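Local coordinates for surface-associated protein CshB (Streptococcus gordonii, PDB 6YZG) that acts as a cell-wall-anchored surface adhesin that binds fibronectin, seen here as its non-repetitive domain 2, at the interface of chains A and B. Residues are numbered along the deposited sequence; one frame, centred on the assembly and turned at random. Chains: chain A/B, Surface-associated protein CshB.

The interface of chains A and B. Residues chain A 43, 45, 48, 50, 123-124, 155-157; chain B 247-249, 283.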
loop_
_atom_site.group_PDB
_atom_site.type_symbol
_atom_site.label_atom_id
_atom_site.label_comp_id
_atom_site.label_asym_id
_atom_site.label_seq_id
_atom_site.Cartn_x
_atom_site.Cartn_y
_atom_site.Cartn_z
ATOM N N LYS A 43 -4.248 26.718 -4.347
ATOM C CA LYS A 43 -5.502 26.340 -5.002
ATOM C C LYS A 43 -5.384 24.936 -5.528
ATOM O O LYS A 43 -4.298 24.443 -5.899
ATOM C CB LYS A 43 -5.876 27.281 -6.140
ATOM C CG LYS A 43 -6.245 28.701 -5.733
ATOM C CD LYS A 43 -7.042 29.419 -6.899
ATOM C CE LYS A 43 -7.784 30.674 -6.491
ATOM N NZ LYS A 43 -8.660 30.482 -5.301
ATOM N N PHE A 45 -6.346 21.470 -8.023
ATOM C CA PHE A 45 -6.127 21.207 -9.467
ATOM C C PHE A 45 -7.385 21.583 -10.286
ATOM O O PHE A 45 -7.236 21.989 -11.447
ATOM C CB PHE A 45 -5.744 19.761 -9.696
ATOM C CG PHE A 45 -5.275 19.409 -11.076
ATOM C CD1 PHE A 45 -4.074 19.889 -11.575
ATOM C CD2 PHE A 45 -6.075 18.628 -11.878
ATOM C CE1 PHE A 45 -3.687 19.502 -12.845
ATOM C CE2 PHE A 45 -5.690 18.270 -13.169
ATOM C CZ PHE A 45 -4.482 18.714 -13.627
ATOM N N THR A 48 -7.282 24.911 -12.139
ATOM C CA THR A 48 -6.217 25.218 -13.129
ATOM C C THR A 48 -6.713 25.256 -14.577
ATOM O O THR A 48 -7.677 24.646 -14.883
ATOM C CB THR A 48 -5.065 24.203 -13.051
ATOM O OG1 THR A 48 -5.534 22.909 -13.436
ATOM C CG2 THR A 48 -4.458 24.113 -11.671
ATOM N N ILE A 50 -5.112 23.816 -16.896
ATOM C CA ILE A 50 -4.902 22.419 -17.321
ATOM C C ILE A 50 -6.244 21.666 -17.224
ATOM O O ILE A 50 -6.684 21.003 -18.148
ATOM C CB ILE A 50 -3.790 21.727 -16.521
ATOM C CG1 ILE A 50 -2.424 22.435 -16.643
ATOM C CG2 ILE A 50 -3.746 20.274 -16.911
ATOM C CD1 ILE A 50 -1.598 22.202 -15.420
ATOM N N VAL A 123 -0.502 23.733 -4.267
ATOM C CA VAL A 123 0.420 24.868 -4.034
ATOM C C VAL A 123 1.217 25.101 -5.299
ATOM O O VAL A 123 1.669 24.116 -5.925
ATOM C CB VAL A 123 1.341 24.609 -2.834
ATOM C CG1 VAL A 123 2.177 23.344 -2.954
ATOM C CG2 VAL A 123 2.137 25.883 -2.529
ATOM N N LYS A 124 1.423 26.360 -5.676
ATOM C CA LYS A 124 2.337 26.704 -6.770
ATOM C C LYS A 124 3.394 27.652 -6.210
ATOM O O LYS A 124 3.050 28.611 -5.507
ATOM C CB LYS A 124 1.599 27.364 -7.901
ATOM C CG LYS A 124 2.422 27.483 -9.160
ATOM C CD LYS A 124 1.562 27.950 -10.330
ATOM C CE LYS A 124 2.091 27.612 -11.705
ATOM N NZ LYS A 124 0.963 27.253 -12.609
ATOM N N ILE A 155 -0.133 15.228 -8.331
ATOM C CA ILE A 155 0.148 15.742 -9.696
ATOM C C ILE A 155 1.231 16.804 -9.545
ATOM O O ILE A 155 1.103 17.679 -8.682
ATOM C CB ILE A 155 -1.112 16.332 -10.354
ATOM C CG1 ILE A 155 -2.189 15.246 -10.494
ATOM C CG2 ILE A 155 -0.768 16.963 -11.687
ATOM C CD1 ILE A 155 -3.570 15.821 -10.742
ATOM N N PHE A 156 2.200 16.843 -10.443
ATOM C CA PHE A 156 3.328 17.783 -10.466
ATOM C C PHE A 156 3.282 18.596 -11.745
ATOM O O PHE A 156 3.188 17.981 -12.834
ATOM C CB PHE A 156 4.644 17.012 -10.395
ATOM C CG PHE A 156 4.761 16.020 -9.256
ATOM C CD1 PHE A 156 4.109 14.797 -9.379
ATOM C CD2 PHE A 156 5.419 16.333 -8.072
ATOM C CE1 PHE A 156 4.180 13.864 -8.360
ATOM C CE2 PHE A 156 5.480 15.391 -7.042
ATOM C CZ PHE A 156 4.846 14.169 -7.211
ATOM N N THR A 157 3.407 19.907 -11.624
ATOM C CA THR A 157 3.479 20.775 -12.816
ATOM C C THR A 157 4.765 21.578 -12.784
ATOM O O THR A 157 5.352 21.870 -11.755
ATOM C CB THR A 157 2.256 21.665 -12.986
ATOM O OG1 THR A 157 2.297 22.672 -11.977
ATOM C CG2 THR A 157 0.960 20.881 -12.910
ATOM N N GLY B 247 4.304 23.365 -9.497
ATOM C CA GLY B 247 3.038 23.125 -8.745
ATOM C C GLY B 247 2.955 21.706 -8.269
ATOM O O GLY B 247 3.468 20.784 -8.883
ATOM N N PHE B 248 2.233 21.522 -7.187
ATOM C CA PHE B 248 1.986 20.228 -6.574
ATOM C C PHE B 248 0.530 20.213 -6.170
ATOM O O PHE B 248 0.094 21.124 -5.436
ATOM C CB PHE B 248 2.895 20.024 -5.372
ATOM C CG PHE B 248 2.720 18.702 -4.651
ATOM C CD1 PHE B 248 3.205 17.528 -5.195
ATOM C CD2 PHE B 248 2.032 18.631 -3.451
ATOM C CE1 PHE B 248 3.099 16.317 -4.504
ATOM C CE2 PHE B 248 1.944 17.409 -2.780
ATOM C CZ PHE B 248 2.437 16.255 -3.327
ATOM N N TYR B 249 -0.185 19.172 -6.600
ATOM C CA TYR B 249 -1.650 19.107 -6.366
ATOM C C TYR B 249 -1.996 17.734 -5.828
ATOM O O TYR B 249 -1.465 16.731 -6.334
ATOM C CB TYR B 249 -2.446 19.360 -7.648
ATOM C CG TYR B 249 -2.147 20.693 -8.267
ATOM C CD1 TYR B 249 -1.118 20.838 -9.186
ATOM C CD2 TYR B 249 -2.913 21.816 -7.963
ATOM C CE1 TYR B 249 -0.806 22.079 -9.723
ATOM C CE2 TYR B 249 -2.603 23.051 -8.471
ATOM C CZ TYR B 249 -1.554 23.182 -9.353
ATOM O OH TYR B 249 -1.274 24.411 -9.930
ATOM N N THR B 283 0.943 25.914 -19.777
ATOM C CA THR B 283 1.394 24.575 -19.289
ATOM C C THR B 283 1.094 23.544 -20.378
ATOM O O THR B 283 -0.085 23.458 -20.886
ATOM C CB THR B 283 0.767 24.108 -17.986
ATOM O OG1 THR B 283 1.025 25.096 -16.968
ATOM C CG2 THR B 283 1.314 22.771 -17.522
HETATM O O HOH W 1 0.102 24.419 -12.292
#
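B:Gly247, B:Phe248 and B:Tyr249, from strand 245-252, slot between strands 119-131 and 153-158 of chain A, completing an intermolecular antiparallel beta sheet between two copies of the CshA-type non-repetitive domain 2. Both neighbours run antiparallel to the inserted strand. On one edge B:Phe248 exchanges a reciprocal pair of backbone hydrogen bonds with A:Val123, A:Val123 N to B:Phe248 O being 2.9 Å. On the other, B:Tyr249 and B:Gly247 pair in the same way with A:Ile155 and A:Thr157; A:Ile155 N lies 2.8 Å from B:Tyr249 O.

Side chains then pack on both faces of the sheet. B:Tyr249, with CG anti to its carbonyl carbon (chi1 -58°), turns its ring so that one face meets the A:Phe45 edge at CD1, offset toward the rim; the two side chains cross at about a right angle, their rings edge-to-face. The methyl CG2 of A:Thr48 meets the phenol end tip to tip, 3.6 Å from B:Tyr249 OH. A:Thr157 OG1 lies in plane at the edge of the tyrosine ring and its CG2 touches CE1, while on the other side the backbone O of A:Lys43 is 3.4 Å from B:Tyr249 CE2. A water bridges the chains here: its oxygen is 2.7 Å from B:Tyr249 OH, and it also contacts A:Thr157 OG1 and the side-chain amine NZ of A:Lys124. On this same side A:Ile50 CD1 rests on CG2 of B:Thr283, the two side chains crossing obliquely.

On the opposite face of the sheet B:Phe248, extended with CG anti to its backbone N (chi1 180°), runs side by side with A:Phe156, but the rings are turned edge-to-face at 62°. A:Phe156 CD2 lies in plane at the edge of the B:Phe248 ring, and A:Phe156 CE2 comes within 3.6 Å of B:Phe248 CE1.

A second shell positions A:Phe45. A:Ile155 CD1 caps the centre of its ring, and A:Thr48 OG1 lies over the other face while hydrogen-bonding A:Phe45 O at 2.8 Å. Two-fold symmetry repeats the contact with the chains exchanged, although the structure alone does not show whether this dimer forms on the cell surface.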